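PDB 4R3U: 2-hydroxyisobutanoyl-CoA mutase large subunit from Aquincola tertiaricarbonis, which works with its small cobalamin-binding partner HcmB to interconvert 2-hydroxyisobutyryl-CoA and (S)-3-hydroxybutyryl-CoA. Local coordinates for residues 169-174 with 201-206; 112-117 with 163-168; 304-309 with 365-370. One frame throughout, in Å; residues are numbered along the deposited sequence.

From the N terminus, interaction 2 comes first. It closes the loop from helix 107-119, through strand 125-128, to the end of helix 158-164 and the turn beyond it. Interaction 1 opens directly afterwards, at residue 169. It closes the loop through strand 175-178 and helix 183-196, up to strand 206-208. Much later, interaction 3 closes the loop through strand 340-344, joining helix 306-327 to helix 357-370. The three loops run in series, and none nests in or crosses another. Interactions 1 and 2 are in contact: Ile173 CG2 packs on Ile168 CG2 at 3.7 Å. Interaction 3 stands apart, its centre about 30 Å from that of interaction 1. All three belong to the TIM barrel.

Interaction 1 of 3, residues 169-174 with 201-206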
loop_
_atom_site.group_PDB
_atom_site.type_symbol
_atom_site.label_atom_id
_atom_site.label_comp_id
_atom_site.label_asym_id
_atom_site.label_seq_id
_atom_site.Cartn_x
_atom_site.Cartn_y
_atom_site.Cartn_z
ATOM N N ASP A 169 9.442 29.500 10.994
ATOM C CA ASP A 169 10.405 29.568 12.127
ATOM C C ASP A 169 11.489 28.553 11.882
ATOM O O ASP A 169 11.280 27.382 12.161
ATOM C CB ASP A 169 9.719 29.318 13.489
ATOM C CG ASP A 169 10.540 29.705 14.694
ATOM O OD1 ASP A 169 11.783 29.602 14.626
ATOM O OD2 ASP A 169 9.943 30.125 15.705
ATOM N N LEU A 170 12.636 28.996 11.357
ATOM C CA LEU A 170 13.744 28.115 10.978
ATOM C C LEU A 170 14.378 27.322 12.112
ATOM O O LEU A 170 14.979 26.258 11.847
ATOM C CB LEU A 170 14.801 28.814 10.084
ATOM C CG LEU A 170 14.293 29.668 8.922
ATOM C CD1 LEU A 170 15.412 30.512 8.349
ATOM C CD2 LEU A 170 13.601 28.852 7.885
ATOM N N GLU A 171 14.209 27.820 13.364
ATOM C CA GLU A 171 14.668 27.164 14.586
ATOM C C GLU A 171 13.687 26.082 15.080
ATOM O O GLU A 171 14.077 25.237 15.878
ATOM C CB GLU A 171 14.845 28.178 15.689
ATOM C CG GLU A 171 16.119 28.981 15.624
ATOM C CD GLU A 171 16.098 30.042 16.698
ATOM O OE1 GLU A 171 14.986 30.377 17.171
ATOM O OE2 GLU A 171 17.188 30.529 17.080
ATOM N N LYS A 172 12.427 26.105 14.609
ATOM C CA LYS A 172 11.378 25.160 14.987
ATOM C C LYS A 172 10.998 24.085 13.936
ATOM O O LYS A 172 10.302 23.128 14.267
ATOM C CB LYS A 172 10.178 25.922 15.540
ATOM C CG LYS A 172 10.490 26.443 16.950
ATOM C CD LYS A 172 9.642 27.585 17.431
ATOM C CE LYS A 172 10.417 28.362 18.481
ATOM N NZ LYS A 172 11.449 29.289 17.907
ATOM N N ILE A 173 11.473 24.228 12.697
ATOM C CA ILE A 173 11.257 23.239 11.625
ATOM C C ILE A 173 12.542 23.084 10.797
ATOM O O ILE A 173 13.222 24.090 10.550
ATOM C CB ILE A 173 9.986 23.542 10.735
ATOM C CG1 ILE A 173 9.576 22.313 9.869
ATOM C CG2 ILE A 173 10.126 24.817 9.878
ATOM C CD1 ILE A 173 8.114 22.334 9.267
ATOM N N SER A 174 12.873 21.852 10.356
ATOM C CA SER A 174 14.046 21.652 9.480
ATOM C C SER A 174 13.702 22.010 8.020
ATOM O O SER A 174 12.577 21.763 7.558
ATOM C CB SER A 174 14.603 20.236 9.573
ATOM O OG SER A 174 13.660 19.261 9.166
ATOM N N LEU A 201 22.638 30.048 15.009
ATOM C CA LEU A 201 23.010 29.227 13.852
ATOM C C LEU A 201 23.096 27.756 14.196
ATOM O O LEU A 201 22.674 26.919 13.401
ATOM C CB LEU A 201 24.316 29.708 13.199
ATOM C CG LEU A 201 24.362 31.124 12.627
ATOM C CD1 LEU A 201 25.675 31.367 11.984
ATOM C CD2 LEU A 201 23.264 31.371 11.582
ATOM N N ASN A 202 23.596 27.449 15.415
ATOM C CA ASN A 202 23.740 26.091 15.935
ATOM C C ASN A 202 22.401 25.399 16.235
ATOM O O ASN A 202 22.390 24.205 16.541
ATOM C CB ASN A 202 24.717 26.066 17.117
ATOM C CG ASN A 202 26.113 26.464 16.703
ATOM O OD1 ASN A 202 26.712 25.908 15.768
ATOM N ND2 ASN A 202 26.647 27.475 17.368
ATOM N N LYS A 203 21.277 26.138 16.099
ATOM C CA LYS A 203 19.906 25.634 16.296
ATOM C C LYS A 203 19.205 25.403 14.939
ATOM O O LYS A 203 18.082 24.899 14.909
ATOM C CB LYS A 203 19.073 26.631 17.125
ATOM C CG LYS A 203 19.383 26.695 18.613
ATOM C CD LYS A 203 18.364 27.602 19.304
ATOM C CE LYS A 203 18.869 28.298 20.554
ATOM N NZ LYS A 203 18.185 29.612 20.738
ATOM N N LEU A 204 19.861 25.778 13.820
ATOM C CA LEU A 204 19.276 25.619 12.495
ATOM C C LEU A 204 19.424 24.207 11.965
ATOM O O LEU A 204 20.536 23.753 11.700
ATOM C CB LEU A 204 19.819 26.648 11.484
ATOM C CG LEU A 204 19.735 28.126 11.850
ATOM C CD1 LEU A 204 20.280 28.978 10.722
ATOM C CD2 LEU A 204 18.308 28.554 12.244
ATOM N N SER A 205 18.297 23.504 11.848
ATOM C CA SER A 205 18.264 22.150 11.312
ATOM C C SER A 205 17.897 22.277 9.840
ATOM O O SER A 205 17.000 23.045 9.481
ATOM C CB SER A 205 17.261 21.279 12.060
ATOM O OG SER A 205 17.457 19.904 11.770
ATOM N N GLY A 206 18.659 21.603 9.002
ATOM C CA GLY A 206 18.459 21.631 7.571
ATOM C C GLY A 206 19.477 20.818 6.811
ATOM O O GLY A 206 20.338 20.162 7.402
#
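Glu171 lies across two residues of the facing loop, Lys203 and Leu204, and meets both obliquely. Glu171 CG rests 4.0 Å from Leu204 CD2. Further out, the carboxylate passes the aliphatic part of the lysine, with Glu171 OE2 3.9 Å from Lys203 CD. The charged ends are not tightly paired. Lys203 NZ stays 3.9 Å from Glu171 OE2, a long salt bridge. That oxygen is also hydrogen-bonded to the backbone N of Asp200, just before the segment. The other oxygen of Glu171 makes a long salt bridge with Lys172, whose NZ lies 2.8 Å from Asp169 OD2, on the syn side but tilted out of the carboxylate plane. Asp169 OD1 accepts a bent hydrogen bond from Glu171 N (N-H...O 138°), an Asx turn. Beneath the charges, Leu204 CD2 also meets Leu170 CB at 4.1 Å. Leu170 continues onto Tyr190 and Leu193 of helix 183-196.

Further along, Ser174 and Ser205 come side by side with their hydroxyls turned differently. Ser174 OG sits between the backbone N and the carbonyl carbon (chi1 61°), where it hydrogen-bonds Arg99 NH2. Ser205 OG is anti to its backbone N (chi1 -166°) and faces Ser174 CB at 3.6 Å. A CA-H...O contact accompanies them, Ser174 CA to Ser205 O at 3.3 Å.

Both loops lead into neighbouring parallel strands of the TIM barrel, 175-178 and 206-208. The Ser174 side chain is about 4 Å from bound acyl-CoA at its nearest atoms, and Arg99 is a substrate-binding residue. No hydrogen bond joins the two segments directly. The contact therefore rests on apolar packing, a CA-H...O contact and a network of charges on its partly exposed side. The bond from Ser174 OG to Arg99 NH2 would probably limit how that substrate-binding arginine can turn.

Interaction 2 of 3, residues 112-117 with 163-168; sequences KRFKYL and ALLADI
Lys115 of helix 107-119 reaches Asp167 in the turn after helix 158-164. From CB the chain sets out with CG anti to the carbonyl carbon (chi1 -64°) and then runs extended. Lys115 CG passes Ile168 CD1 at 4.4 Å. Lys115 CE comes within 3.6 Å of Ala166 O. At the tip, NZ forms a salt bridge to Asp167 OD2 at 2.7 Å, using the anti lone pair of that oxygen. NZ also makes a weak hydrogen bond to Ala166 O, and a further bond to Asn111 OD1 in its own helix. An alanine here would probably leave Asp167 without its ionic mate and uncover part of Ile168.

Residues 165 to 168 form a type II beta turn, closed by Ile168 N to Leu165 O. Asp167 takes the third place in it, with positive phi (60°). Asn111 ND2 binds Leu164 O and Ala166 O, so this asparagine holds both the helix end and the lysine tip.

Below the lysine, Phe114 supplies the apolar half. Its CE2 lies 3.7 Å from Leu164 CD1, and the two side chains meet obliquely. Phe114 CE2 also meets Leu165 CD2 at 4.2 Å. The ring continues inward onto Ile125 and Thr127 of strand 125-128.

Helix 107-119 follows strand 97-102, and helix 158-164 follows the adjacent parallel strand 125-128. Packing of successive outer helices over the strand between them is typical of a TIM barrel.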
loop_
_atom_site.group_PDB
_atom_site.type_symbol
_atom_site.label_atom_id
_atom_site.label_comp_id
_atom_site.label_asym_id
_atom_site.label_seq_id
_atom_site.Cartn_x
_atom_site.Cartn_y
_atom_site.Cartn_z
ATOM N N LYS A 112 3.628 29.446 -0.143
ATOM C CA LYS A 112 2.204 29.128 -0.033
ATOM C C LYS A 112 2.039 27.582 0.054
ATOM O O LYS A 112 1.313 27.089 0.933
ATOM C CB LYS A 112 1.428 29.738 -1.227
ATOM C CG LYS A 112 -0.097 29.499 -1.206
ATOM C CD LYS A 112 -0.747 29.661 -2.584
ATOM C CE LYS A 112 -1.124 28.352 -3.285
ATOM N NZ LYS A 112 -0.089 27.858 -4.244
ATOM N N ARG A 113 2.753 26.830 -0.824
ATOM C CA ARG A 113 2.770 25.354 -0.819
ATOM C C ARG A 113 3.387 24.787 0.478
ATOM O O ARG A 113 2.848 23.817 0.997
ATOM C CB ARG A 113 3.486 24.784 -2.061
ATOM C CG ARG A 113 3.402 23.253 -2.221
ATOM C CD ARG A 113 1.983 22.700 -2.358
ATOM N NE ARG A 113 1.444 23.017 -3.673
ATOM C CZ ARG A 113 1.509 22.201 -4.713
ATOM N NH1 ARG A 113 1.042 22.581 -5.885
ATOM N NH2 ARG A 113 2.123 21.028 -4.609
ATOM N N PHE A 114 4.487 25.401 1.025
ATOM C CA PHE A 114 5.074 24.983 2.317
ATOM C C PHE A 114 3.991 24.979 3.383
ATOM O O PHE A 114 3.811 23.986 4.085
ATOM C CB PHE A 114 6.217 25.914 2.780
ATOM C CG PHE A 114 7.524 25.789 2.040
ATOM C CD1 PHE A 114 7.792 24.680 1.233
ATOM C CD2 PHE A 114 8.487 26.793 2.123
ATOM C CE1 PHE A 114 9.008 24.574 0.544
ATOM C CE2 PHE A 114 9.717 26.659 1.473
ATOM C CZ PHE A 114 9.961 25.559 0.672
ATOM N N LYS A 115 3.260 26.098 3.469
ATOM C CA LYS A 115 2.174 26.341 4.433
ATOM C C LYS A 115 1.041 25.345 4.276
ATOM O O LYS A 115 0.598 24.790 5.284
ATOM C CB LYS A 115 1.725 27.806 4.401
ATOM C CG LYS A 115 2.857 28.727 4.849
ATOM C CD LYS A 115 2.586 30.192 4.626
ATOM C CE LYS A 115 3.585 31.045 5.371
ATOM N NZ LYS A 115 3.614 32.437 4.834
ATOM N N TYR A 116 0.642 25.037 3.022
ATOM C CA TYR A 116 -0.368 24.026 2.722
ATOM C C TYR A 116 0.085 22.646 3.237
ATOM O O TYR A 116 -0.685 21.939 3.909
ATOM C CB TYR A 116 -0.630 23.942 1.210
ATOM C CG TYR A 116 -1.524 22.786 0.850
ATOM C CD1 TYR A 116 -2.907 22.873 1.008
ATOM C CD2 TYR A 116 -0.986 21.567 0.427
ATOM C CE1 TYR A 116 -3.738 21.788 0.717
ATOM C CE2 TYR A 116 -1.806 20.469 0.161
ATOM C CZ TYR A 116 -3.182 20.593 0.286
ATOM O OH TYR A 116 -4.003 19.540 -0.015
ATOM N N LEU A 117 1.325 22.251 2.862
ATOM C CA LEU A 117 1.960 20.979 3.220
ATOM C C LEU A 117 2.080 20.832 4.725
ATOM O O LEU A 117 1.786 19.755 5.247
ATOM C CB LEU A 117 3.343 20.841 2.524
ATOM C CG LEU A 117 3.334 20.705 0.995
ATOM C CD1 LEU A 117 4.719 20.799 0.442
ATOM C CD2 LEU A 117 2.643 19.411 0.548
ATOM N N ALA A 163 11.370 35.642 0.796
ATOM C CA ALA A 163 10.022 35.386 0.250
ATOM C C ALA A 163 9.684 33.923 0.404
ATOM O O ALA A 163 8.575 33.611 0.832
ATOM C CB ALA A 163 9.943 35.781 -1.219
ATOM N N LEU A 164 10.660 33.035 0.115
ATOM C CA LEU A 164 10.551 31.581 0.216
ATOM C C LEU A 164 10.227 31.077 1.614
ATOM O O LEU A 164 9.414 30.172 1.759
ATOM C CB LEU A 164 11.846 30.901 -0.294
ATOM C CG LEU A 164 11.905 29.354 -0.216
ATOM C CD1 LEU A 164 11.099 28.729 -1.313
ATOM C CD2 LEU A 164 13.318 28.854 -0.272
ATOM N N LEU A 165 10.923 31.596 2.607
ATOM C CA LEU A 165 10.836 31.177 3.999
ATOM C C LEU A 165 10.093 32.181 4.892
ATOM O O LEU A 165 10.231 32.144 6.112
ATOM C CB LEU A 165 12.264 30.854 4.532
ATOM C CG LEU A 165 12.944 29.621 3.891
ATOM C CD1 LEU A 165 14.426 29.609 4.142
ATOM C CD2 LEU A 165 12.288 28.295 4.365
ATOM N N ALA A 166 9.253 33.032 4.277
ATOM C CA ALA A 166 8.441 34.018 4.982
ATOM C C ALA A 166 7.519 33.309 5.960
ATOM O O ALA A 166 6.928 32.287 5.610
ATOM C CB ALA A 166 7.630 34.839 3.989
ATOM N N ASP A 167 7.441 33.828 7.200
ATOM C CA ASP A 167 6.610 33.293 8.291
ATOM C C ASP A 167 6.958 31.831 8.684
ATOM O O ASP A 167 6.115 31.126 9.236
ATOM C CB ASP A 167 5.090 33.465 7.999
ATOM C CG ASP A 167 4.715 34.765 7.304
ATOM O OD1 ASP A 167 4.837 35.849 7.944
ATOM O OD2 ASP A 167 4.333 34.707 6.117
ATOM N N ILE A 168 8.206 31.392 8.419
ATOM C CA ILE A 168 8.658 30.037 8.739
ATOM C C ILE A 168 9.699 30.116 9.823
ATOM O O ILE A 168 10.733 30.739 9.599
ATOM C CB ILE A 168 9.197 29.278 7.466
ATOM C CG1 ILE A 168 8.165 29.235 6.278
ATOM C CG2 ILE A 168 9.758 27.890 7.836
ATOM C CD1 ILE A 168 6.951 28.255 6.376
#

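Interaction 3 of 3, residues 304-309 with 365-370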
loop_
_atom_site.group_PDB
_atom_site.type_symbol
_atom_site.label_atom_id
_atom_site.label_comp_id
_atom_site.label_asym_id
_atom_site.label_seq_id
_atom_site.Cartn_x
_atom_site.Cartn_y
_atom_site.Cartn_z
ATOM N N GLY A 304 10.668 -0.647 -6.266
ATOM C CA GLY A 304 9.578 -1.590 -6.370
ATOM C C GLY A 304 9.773 -2.932 -5.757
ATOM O O GLY A 304 8.766 -3.552 -5.447
ATOM N N ASP A 305 11.023 -3.456 -5.650
ATOM C CA ASP A 305 11.170 -4.799 -5.059
ATOM C C ASP A 305 11.141 -4.645 -3.553
ATOM O O ASP A 305 12.145 -4.254 -2.923
ATOM C CB ASP A 305 12.413 -5.563 -5.545
ATOM C CG ASP A 305 12.345 -7.074 -5.331
ATOM O OD1 ASP A 305 12.132 -7.511 -4.160
ATOM O OD2 ASP A 305 12.548 -7.827 -6.322
ATOM N N PHE A 306 9.951 -4.884 -2.994
ATOM C CA PHE A 306 9.662 -4.721 -1.579
ATOM C C PHE A 306 10.768 -5.166 -0.605
ATOM O O PHE A 306 11.240 -4.341 0.178
ATOM C CB PHE A 306 8.293 -5.342 -1.243
ATOM C CG PHE A 306 7.813 -5.041 0.152
ATOM C CD1 PHE A 306 7.225 -3.815 0.450
ATOM C CD2 PHE A 306 7.953 -5.983 1.173
ATOM C CE1 PHE A 306 6.796 -3.523 1.743
ATOM C CE2 PHE A 306 7.498 -5.705 2.463
ATOM C CZ PHE A 306 6.924 -4.473 2.742
ATOM N N PHE A 307 11.175 -6.451 -0.665
ATOM C CA PHE A 307 12.194 -7.009 0.226
ATOM C C PHE A 307 13.607 -6.638 -0.102
ATOM O O PHE A 307 14.368 -6.337 0.829
ATOM C CB PHE A 307 12.039 -8.507 0.416
ATOM C CG PHE A 307 10.784 -8.852 1.177
ATOM C CD1 PHE A 307 10.671 -8.556 2.533
ATOM C CD2 PHE A 307 9.705 -9.438 0.535
ATOM C CE1 PHE A 307 9.513 -8.872 3.236
ATOM C CE2 PHE A 307 8.549 -9.744 1.239
ATOM C CZ PHE A 307 8.468 -9.471 2.591
ATOM N N GLU A 308 13.949 -6.578 -1.418
ATOM C CA GLU A 308 15.273 -6.156 -1.883
ATOM C C GLU A 308 15.659 -4.727 -1.377
ATOM O O GLU A 308 16.791 -4.505 -0.952
ATOM C CB GLU A 308 15.326 -6.232 -3.392
ATOM C CG GLU A 308 16.518 -5.558 -4.032
ATOM C CD GLU A 308 16.623 -5.896 -5.502
ATOM O OE1 GLU A 308 15.724 -5.489 -6.280
ATOM O OE2 GLU A 308 17.561 -6.650 -5.854
ATOM N N GLU A 309 14.708 -3.788 -1.421
ATOM C CA GLU A 309 14.881 -2.404 -0.982
ATOM C C GLU A 309 15.152 -2.303 0.500
ATOM O O GLU A 309 16.041 -1.574 0.879
ATOM C CB GLU A 309 13.672 -1.549 -1.425
ATOM C CG GLU A 309 13.691 -1.332 -2.925
ATOM C CD GLU A 309 14.936 -0.603 -3.416
ATOM O OE1 GLU A 309 15.152 0.549 -2.978
ATOM O OE2 GLU A 309 15.696 -1.177 -4.230
ATOM N N ALA A 365 6.635 3.337 0.344
ATOM C CA ALA A 365 6.687 4.054 1.592
ATOM C C ALA A 365 6.919 3.044 2.730
ATOM O O ALA A 365 7.768 3.286 3.588
ATOM C CB ALA A 365 5.399 4.807 1.807
ATOM N N LEU A 366 6.205 1.907 2.723
ATOM C CA LEU A 366 6.344 0.855 3.728
ATOM C C LEU A 366 7.762 0.264 3.765
ATOM O O LEU A 366 8.298 0.077 4.856
ATOM C CB LEU A 366 5.263 -0.237 3.582
ATOM C CG LEU A 366 5.268 -1.349 4.678
ATOM C CD1 LEU A 366 5.091 -0.748 6.110
ATOM C CD2 LEU A 366 4.252 -2.411 4.376
ATOM N N SER A 367 8.369 -0.000 2.590
ATOM C CA SER A 367 9.752 -0.482 2.448
ATOM C C SER A 367 10.725 0.524 3.115
ATOM O O SER A 367 11.661 0.111 3.786
ATOM C CB SER A 367 10.120 -0.622 0.970
ATOM O OG SER A 367 9.869 -1.907 0.433
ATOM N N ALA A 368 10.487 1.828 2.950
ATOM C CA ALA A 368 11.324 2.876 3.547
ATOM C C ALA A 368 11.267 2.867 5.086
ATOM O O ALA A 368 12.303 3.019 5.747
ATOM C CB ALA A 368 10.910 4.242 3.011
ATOM N N VAL A 369 10.055 2.652 5.635
ATOM C CA VAL A 369 9.749 2.603 7.073
ATOM C C VAL A 369 10.367 1.333 7.689
ATOM O O VAL A 369 10.994 1.399 8.748
ATOM C CB VAL A 369 8.207 2.698 7.281
ATOM C CG1 VAL A 369 7.813 2.454 8.736
ATOM C CG2 VAL A 369 7.686 4.047 6.812
ATOM N N LEU A 370 10.210 0.183 7.004
ATOM C CA LEU A 370 10.753 -1.104 7.427
ATOM C C LEU A 370 12.281 -1.070 7.275
ATOM O O LEU A 370 12.992 -1.756 8.023
ATOM C CB LEU A 370 10.122 -2.260 6.610
ATOM C CG LEU A 370 8.610 -2.500 6.737
ATOM C CD1 LEU A 370 8.235 -3.807 6.105
ATOM C CD2 LEU A 370 8.108 -2.468 8.205
#
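Phe306 and Ser367 are brought together by their first torsions. Phe306 chi1 (-171°) sets CG anti to the backbone N. From there the ring reaches helix 357-370. Ser367 chi1 is -92°, off the usual staggered values, and it places OG against Phe306. Ser367 OG donates to Phe306 O at 2.8 Å. The donor lies in the carbonyl plane, on a lone pair, with a C=O...OG angle of 117°. The same OG is 3.3 Å from Phe306 CD1, so the hydroxyl touches both the carbonyl and the ring of one residue.

The far end of the ring meets two leucines. Leu366 CD2 comes to the ring edge, 3.7 Å from Phe306 CZ. Leu370 CD1 approaches obliquely, also 3.7 Å from Phe306 CZ.

These helices follow the adjacent parallel strands 298-302 and 340-344 of the TIM barrel. The contact thus joins the first turn of one outer helix to the last turns of the next. Asp305 is the N-cap of helix 306-327, and its OD1 accepts a weak capping bond from Glu308 N. Its OD2 is hydrogen-bonded to Ile52 N.

Phe306 is also held from its own side. Its CD2 stands 3.6 Å above the plane of the Phe307 ring, over the ring centre. Glu309 CB lies 4.2 Å from Ser367 OG, while the glutamate carboxylate turns to a salt bridge with Lys312. A second copy of the large subunit packs here too: Val409 of that copy meets Phe306, its Phe306 meets Leu366, and its Phe307 meets Leu370.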